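Local coordinates for Rbam17540 (Bacillus amyloliquefaciens, PDB 2YOY), which is a copper-dependent lytic polysaccharide monooxygenase of the CBM33 family that probably degrades cellulose by oxidising its chains, at residues A[121-126]-A[153-158]. Residues are numbered along the deposited sequence; the frame is centred on the assembly and turned at random.
Sequences DEFELI and YHIILG
Phe123 presses the outer end of its ring against Ile155 and Leu157, and this buried trio carries the tight half of the contact. CE1 does most of the touching. It comes within 3.6 Å of the carbonyl O of Ile155, which sits at the ring edge near the ring plane, so the oxygen meets the C-H rim rather than the pi cloud. On the other flank, Phe123 CE1 lies 4.0 Å from CB of Leu157, an oblique approach with the two side chains roughly at right angles. One step along the rim, Phe123 CZ packs on CG2 of Ile155 at 4.1 Å. That methyl branch is presented because Ile155 holds CG1 beside its own N (chi1 -67°) and turns CG2 to the far side of N. No hydrogen bond joins the segments: they belong to strands 123-130 and 154-162, which both pair antiparallel with strand 100-108 from either side of it but do not pair with each other, in the larger sheet of the immunoglobulin-like beta-sandwich shared by these oxygenases. Phe123 bridges the gap between them, packing on Tyr106 and Thr108 along the way; the Phe123 and Leu157 CA atoms remain 8.3 Å apart. Ile155 and Leu157 also pack on Val172 of strand 167-177. Three residues on from Phe123, the contact slackens at Ile126, which is partly exposed: CD1 of Ile126 stays 4.9 Å from CG2 of buried Ile156. Ile126 rests instead on Ile107 and Pro147, while neighbouring Leu125 is exposed and Glu124 at the margin forms a salt bridge with Arg150.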
ATOM      1  N   ASP A 121       7.169 -12.341  -5.401  1.00 11.37           N
ATOM      2  CA  ASP A 121       8.429 -12.465  -6.040  1.00 13.90           C
ATOM      3  C   ASP A 121       8.740 -11.344  -7.014  1.00 14.71           C
ATOM      4  O   ASP A 121       9.867 -11.257  -7.510  1.00 16.08           O
ATOM      5  CB  ASP A 121       8.579 -13.850  -6.684  1.00 17.51           C
ATOM      6  CG  ASP A 121       7.659 -14.077  -7.837  1.00 30.83           C
ATOM      7  OD1 ASP A 121       6.882 -13.173  -8.232  1.00 28.06           O
ATOM      8  OD2 ASP A 121       7.718 -15.205  -8.359  1.00 24.46           O
ATOM      9  N   GLU A 122       7.783 -10.420  -7.207  1.00 14.96           N
ATOM     10  CA  GLU A 122       8.058  -9.179  -7.947  1.00 14.21           C
ATOM     11  C   GLU A 122       8.525  -8.026  -7.042  1.00  9.43           C
ATOM     12  O   GLU A 122       8.817  -6.967  -7.559  1.00 13.15           O
ATOM     13  CB  GLU A 122       6.782  -8.701  -8.648  1.00 16.67           C
ATOM     14  CG  GLU A 122       6.334  -9.573  -9.774  1.00 33.02           C
ATOM     15  CD  GLU A 122       5.257  -8.896 -10.567  1.00 29.16           C
ATOM     16  OE1 GLU A 122       4.167  -8.639 -10.006  1.00 23.98           O
ATOM     17  OE2 GLU A 122       5.533  -8.592 -11.728  1.00 21.62           O
ATOM     18  N   PHE A 123       8.570  -8.236  -5.716  1.00 12.82           N
ATOM     19  CA  PHE A 123       8.902  -7.138  -4.757  1.00  5.73           C
ATOM     20  C   PHE A 123      10.194  -7.424  -4.055  1.00 14.22           C
ATOM     21  O   PHE A 123      10.516  -8.580  -3.741  1.00 19.93           O
ATOM     22  CB  PHE A 123       7.824  -7.071  -3.709  1.00  7.14           C
ATOM     23  CG  PHE A 123       6.578  -6.365  -4.164  1.00 12.45           C
ATOM     24  CD1 PHE A 123       6.553  -4.971  -4.192  1.00 11.30           C
ATOM     25  CD2 PHE A 123       5.434  -7.066  -4.552  1.00 21.19           C
ATOM     26  CE1 PHE A 123       5.442  -4.290  -4.628  1.00 11.70           C
ATOM     27  CE2 PHE A 123       4.312  -6.391  -4.975  1.00 21.55           C
ATOM     28  CZ  PHE A 123       4.319  -4.998  -5.044  1.00 18.26           C
ATOM     29  N   GLU A 124      10.911  -6.373  -3.707  1.00 12.12           N
ATOM     30  CA  GLU A 124      12.043  -6.547  -2.827  1.00 11.47           C
ATOM     31  C   GLU A 124      11.953  -5.586  -1.687  1.00  9.87           C
ATOM     32  O   GLU A 124      11.480  -4.510  -1.881  1.00  7.80           O
ATOM     33  CB  GLU A 124      13.374  -6.422  -3.541  1.00 20.36           C
ATOM     34  CG  GLU A 124      13.601  -5.185  -4.342  1.00 28.10           C
ATOM     35  CD  GLU A 124      14.923  -5.282  -5.108  1.00 30.66           C
ATOM     36  OE1 GLU A 124      15.912  -5.803  -4.564  1.00 58.56           O
ATOM     37  OE2 GLU A 124      14.948  -4.854  -6.258  1.00 25.61           O
ATOM     38  N   LEU A 125      12.388  -6.041  -0.527  1.00  6.56           N
ATOM     39  CA  LEU A 125      12.382  -5.264   0.683  1.00  8.06           C
ATOM     40  C   LEU A 125      13.331  -4.110   0.540  1.00  9.70           C
ATOM     41  O   LEU A 125      14.451  -4.276   0.042  1.00  7.52           O
ATOM     42  CB  LEU A 125      12.756  -6.198   1.871  1.00  9.92           C
ATOM     43  CG  LEU A 125      12.916  -5.515   3.250  1.00 11.69           C
ATOM     44  CD1 LEU A 125      11.542  -5.204   3.798  1.00 11.97           C
ATOM     45  CD2 LEU A 125      13.663  -6.482   4.197  1.00 10.23           C
ATOM     46  N   ILE A 126      12.890  -2.911   0.924  1.00  7.71           N
ATOM     47  CA  ILE A 126      13.754  -1.728   0.880  1.00 11.46           C
ATOM     48  C   ILE A 126      13.934  -1.062   2.219  1.00 15.91           C
ATOM     49  O   ILE A 126      14.891  -0.305   2.375  1.00 12.08           O
ATOM     50  CB  ILE A 126      13.281  -0.649  -0.152  1.00 12.35           C
ATOM     51  CG1 ILE A 126      11.848  -0.154   0.135  1.00 12.01           C
ATOM     52  CG2 ILE A 126      13.430  -1.240  -1.529  1.00 11.61           C
ATOM     53  CD1 ILE A 126      11.415   1.022  -0.710  1.00  6.03           C
ATOM     54  N   TYR A 153       7.380   3.173 -14.213  1.00 11.73           N
ATOM     55  CA  TYR A 153       6.287   2.731 -13.373  1.00  9.45           C
ATOM     56  C   TYR A 153       6.753   1.631 -12.434  1.00  5.97           C
ATOM     57  O   TYR A 153       7.169   0.551 -12.895  1.00 11.32           O
ATOM     58  CB  TYR A 153       5.117   2.222 -14.222  1.00 16.07           C
ATOM     59  CG  TYR A 153       3.917   1.723 -13.423  1.00 12.76           C
ATOM     60  CD1 TYR A 153       3.624   2.215 -12.132  1.00  7.56           C
ATOM     61  CD2 TYR A 153       3.051   0.796 -13.974  1.00 13.66           C
ATOM     62  CE1 TYR A 153       2.547   1.719 -11.400  1.00  4.65           C
ATOM     63  CE2 TYR A 153       1.934   0.351 -13.274  1.00  9.81           C
ATOM     64  CZ  TYR A 153       1.673   0.812 -12.002  1.00  9.74           C
ATOM     65  OH  TYR A 153       0.541   0.351 -11.328  1.00  9.72           O
ATOM     66  N   HIS A 154       6.656   1.928 -11.143  1.00  8.89           N
ATOM     67  CA  HIS A 154       6.953   1.002 -10.032  1.00  7.67           C
ATOM     68  C   HIS A 154       5.844   1.075  -9.027  1.00 10.73           C
ATOM     69  O   HIS A 154       5.104   2.039  -9.044  1.00  6.85           O
ATOM     70  CB  HIS A 154       8.332   1.218  -9.430  1.00 10.67           C
ATOM     71  CG  HIS A 154       9.410   0.768 -10.361  1.00 10.28           C
ATOM     72  ND1 HIS A 154       9.730  -0.563 -10.528  1.00 10.17           N
ATOM     73  CD2 HIS A 154      10.096   1.443 -11.317  1.00 12.32           C
ATOM     74  CE1 HIS A 154      10.605  -0.682 -11.504  1.00 12.75           C
ATOM     75  NE2 HIS A 154      10.832   0.515 -12.010  1.00 13.56           N
ATOM     76  N   ILE A 155       5.756   0.057  -8.154  1.00  8.51           N
ATOM     77  CA  ILE A 155       4.815   0.055  -7.013  1.00  5.37           C
ATOM     78  C   ILE A 155       5.614  -0.102  -5.740  1.00  5.56           C
ATOM     79  O   ILE A 155       6.481  -0.957  -5.635  1.00  6.81           O
ATOM     80  CB  ILE A 155       3.747  -1.032  -7.189  1.00  7.96           C
ATOM     81  CG1 ILE A 155       2.839  -0.700  -8.375  1.00  7.22           C
ATOM     82  CG2 ILE A 155       2.953  -1.232  -5.921  1.00  8.02           C
ATOM     83  CD1 ILE A 155       1.868  -1.813  -8.758  1.00 11.22           C
ATOM     84  N   ILE A 156       5.449   0.874  -4.854  1.00  7.13           N
ATOM     85  CA  ILE A 156       5.875   0.733  -3.483  1.00  8.08           C
ATOM     86  C   ILE A 156       4.746   0.139  -2.699  1.00  7.63           C
ATOM     87  O   ILE A 156       3.640   0.685  -2.641  1.00 10.25           O
ATOM     88  CB  ILE A 156       6.373   2.077  -2.935  1.00  5.78           C
ATOM     89  CG1 ILE A 156       7.598   2.496  -3.785  1.00 11.26           C
ATOM     90  CG2 ILE A 156       6.678   2.039  -1.409  1.00  9.46           C
ATOM     91  CD1 ILE A 156       8.022   3.939  -3.540  1.00 16.11           C
ATOM     92  N   LEU A 157       5.040  -0.983  -2.028  1.00  8.79           N
ATOM     93  CA  LEU A 157       4.166  -1.528  -0.989  1.00  8.24           C
ATOM     94  C   LEU A 157       4.615  -1.154   0.428  1.00 12.66           C
ATOM     95  O   LEU A 157       5.738  -1.526   0.881  1.00 10.91           O
ATOM     96  CB  LEU A 157       4.163  -3.027  -1.098  1.00  8.15           C
ATOM     97  CG  LEU A 157       3.400  -3.840  -0.086  1.00  6.43           C
ATOM     98  CD1 LEU A 157       1.915  -3.559  -0.144  1.00 13.63           C
ATOM     99  CD2 LEU A 157       3.657  -5.354  -0.286  1.00 10.66           C
ATOM    100  N   GLY A 158       3.753  -0.443   1.162  1.00  9.96           N
ATOM    101  CA  GLY A 158       3.904  -0.356   2.586  1.00  6.42           C
ATOM    102  C   GLY A 158       3.033  -1.250   3.417  1.00  4.56           C
ATOM    103  O   GLY A 158       1.837  -1.339   3.168  1.00  8.74           O
TER